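Type IV pilus assembly protein PilF (Pseudomonas aeruginosa, PDB 2HO1) is an outer membrane lipoprotein that binds PilQ and is essential for its localization and assembly into the dodecameric secretin of the type IV pilus. Local coordinates at residues 103-108 against 132-137. Numbering follows the deposited sequence.
Sequences RNARVL and SQDTLY
D134 meets A105 first, with its CB 3.6 Å from A105 CB. With CG anti to the backbone N (chi1 -179°), the D134 carboxylate reaches both a water and L136 N, and its two oxygens do different work. D134 OD2 takes a hydrogen bond from the water at 2.6 Å. That water accepts from A105 N at 2.8 Å, so it bridges the acid to the first turn of helix 105-117. D134 OD1 turns to its own chain and accepts from L136 N at 3.0 Å, from above the carboxylate plane. This Asx turn sits within a type I beta turn, D134 to Y137, which brings the tyrosine back against the helix.

Y137 lays one ring face on that first turn. R106 N lies over the centre of the Y137 ring, 4.0 Å above its plane, and A105 CB touches Y137 CG at 3.8 Å. Further out, R106 CG packs on Y137 OH at 3.6 Å before the arginine bends away at chi3. Y137 also touches R142 and V143 of helix 140-153.

N104 caps helix 105-117 through OD1, which accepts from V107 N. The loop between helices 121-131 and 140-153 folds over the N-terminal end of helix 105-117, consistent with the helix-loop-helix packing of a TPR superhelix.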
loop_
_atom_site.group_PDB
_atom_site.type_symbol
_atom_site.label_atom_id
_atom_site.label_comp_id
_atom_site.label_asym_id
_atom_site.label_seq_id
_atom_site.Cartn_x
_atom_site.Cartn_y
_atom_site.Cartn_z
ATOM N N ARG A 103 -8.686 1.161 10.468
ATOM C CA ARG A 103 -8.261 1.909 9.274
ATOM C C ARG A 103 -7.980 3.409 9.428
ATOM O O ARG A 103 -7.854 4.120 8.429
ATOM C CB ARG A 103 -9.246 1.659 8.121
ATOM C CG ARG A 103 -9.239 0.173 7.702
ATOM C CD ARG A 103 -9.966 -0.133 6.381
ATOM N NE ARG A 103 -11.403 0.137 6.437
ATOM C CZ ARG A 103 -11.981 1.221 5.926
ATOM N NH1 ARG A 103 -11.243 2.142 5.313
ATOM N NH2 ARG A 103 -13.299 1.380 6.022
ATOM N N ASN A 104 -7.844 3.846 10.684
ATOM C CA ASN A 104 -7.528 5.217 11.060
ATOM C C ASN A 104 -6.099 5.542 10.606
ATOM O O ASN A 104 -5.125 5.134 11.247
ATOM C CB ASN A 104 -7.610 5.347 12.591
ATOM C CG ASN A 104 -7.317 6.738 13.073
ATOM O OD1 ASN A 104 -6.407 7.396 12.607
ATOM N ND2 ASN A 104 -8.083 7.189 14.036
ATOM N N ALA A 105 -5.974 6.306 9.531
ATOM C CA ALA A 105 -4.665 6.634 8.953
ATOM C C ALA A 105 -3.667 7.353 9.851
ATOM O O ALA A 105 -2.464 7.108 9.761
ATOM C CB ALA A 105 -4.850 7.437 7.638
ATOM N N ARG A 106 -4.149 8.275 10.679
ATOM C CA ARG A 106 -3.266 9.000 11.560
ATOM C C ARG A 106 -2.600 8.030 12.557
ATOM O O ARG A 106 -1.385 8.059 12.751
ATOM C CB ARG A 106 -4.058 10.079 12.322
ATOM C CG ARG A 106 -3.191 10.977 13.198
ATOM C CD ARG A 106 -4.056 11.989 13.993
ATOM N NE ARG A 106 -4.816 11.293 15.021
ATOM C CZ ARG A 106 -4.294 10.921 16.191
ATOM N NH1 ARG A 106 -3.021 11.220 16.483
ATOM N NH2 ARG A 106 -5.043 10.273 17.079
ATOM N N VAL A 107 -3.413 7.171 13.164
ATOM C CA VAL A 107 -2.930 6.228 14.149
ATOM C C VAL A 107 -2.120 5.124 13.484
ATOM O O VAL A 107 -1.088 4.710 14.031
ATOM C CB VAL A 107 -4.104 5.664 14.950
ATOM C CG1 VAL A 107 -3.627 4.587 15.922
ATOM C CG2 VAL A 107 -4.773 6.816 15.707
ATOM N N LEU A 108 -2.546 4.681 12.301
ATOM C CA LEU A 108 -1.772 3.676 11.584
ATOM C C LEU A 108 -0.396 4.268 11.271
ATOM O O LEU A 108 0.617 3.571 11.339
ATOM C CB LEU A 108 -2.459 3.268 10.282
ATOM C CG LEU A 108 -3.645 2.291 10.433
ATOM C CD1 LEU A 108 -4.434 2.235 9.100
ATOM C CD2 LEU A 108 -3.119 0.871 10.832
ATOM N N SER A 132 -1.800 4.391 3.906
ATOM C CA SER A 132 -1.762 5.089 2.634
ATOM C C SER A 132 -3.087 5.121 1.872
ATOM O O SER A 132 -3.262 5.929 0.962
ATOM C CB SER A 132 -0.655 4.483 1.746
ATOM O OG SER A 132 -1.076 3.296 1.103
ATOM N N GLN A 133 -4.018 4.245 2.250
ATOM C CA GLN A 133 -5.302 4.164 1.592
ATOM C C GLN A 133 -6.283 5.317 1.855
ATOM O O GLN A 133 -7.218 5.500 1.068
ATOM C CB GLN A 133 -5.958 2.822 1.919
ATOM C CG GLN A 133 -5.175 1.647 1.328
ATOM C CD GLN A 133 -4.911 1.847 -0.171
ATOM O OE1 GLN A 133 -5.813 1.744 -0.979
ATOM N NE2 GLN A 133 -3.668 2.174 -0.527
ATOM N N ASP A 134 -6.106 6.065 2.945
ATOM C CA ASP A 134 -6.993 7.216 3.226
ATOM C C ASP A 134 -6.386 8.371 2.464
ATOM O O ASP A 134 -5.446 9.026 2.947
ATOM C CB ASP A 134 -7.010 7.555 4.712
ATOM C CG ASP A 134 -7.936 8.731 5.026
ATOM O OD1 ASP A 134 -8.529 9.320 4.069
ATOM O OD2 ASP A 134 -8.056 9.071 6.223
ATOM N N THR A 135 -6.884 8.617 1.250
ATOM C CA THR A 135 -6.295 9.694 0.458
ATOM C C THR A 135 -6.685 11.096 0.941
ATOM O O THR A 135 -6.197 12.087 0.407
ATOM C CB THR A 135 -6.643 9.535 -1.080
ATOM O OG1 THR A 135 -8.070 9.516 -1.253
ATOM C CG2 THR A 135 -6.089 8.191 -1.622
ATOM N N LEU A 136 -7.526 11.184 1.964
ATOM C CA LEU A 136 -7.947 12.489 2.487
ATOM C C LEU A 136 -7.151 12.859 3.723
ATOM O O LEU A 136 -7.313 13.945 4.278
ATOM C CB LEU A 136 -9.441 12.474 2.860
ATOM C CG LEU A 136 -10.409 11.842 1.841
ATOM C CD1 LEU A 136 -11.854 12.100 2.286
ATOM C CD2 LEU A 136 -10.187 12.452 0.470
ATOM N N TYR A 137 -6.289 11.955 4.176
ATOM C CA TYR A 137 -5.498 12.230 5.366
ATOM C C TYR A 137 -4.507 13.363 5.090
ATOM O O TYR A 137 -3.648 13.258 4.220
ATOM C CB TYR A 137 -4.791 10.933 5.825
ATOM C CG TYR A 137 -3.905 11.117 7.034
ATOM C CD1 TYR A 137 -4.329 11.876 8.135
ATOM C CD2 TYR A 137 -2.614 10.582 7.054
ATOM C CE1 TYR A 137 -3.482 12.105 9.217
ATOM C CE2 TYR A 137 -1.758 10.801 8.133
ATOM C CZ TYR A 137 -2.190 11.566 9.214
ATOM O OH TYR A 137 -1.320 11.773 10.273
HETATM O O HOH W 1 -8.173 7.491 8.272
#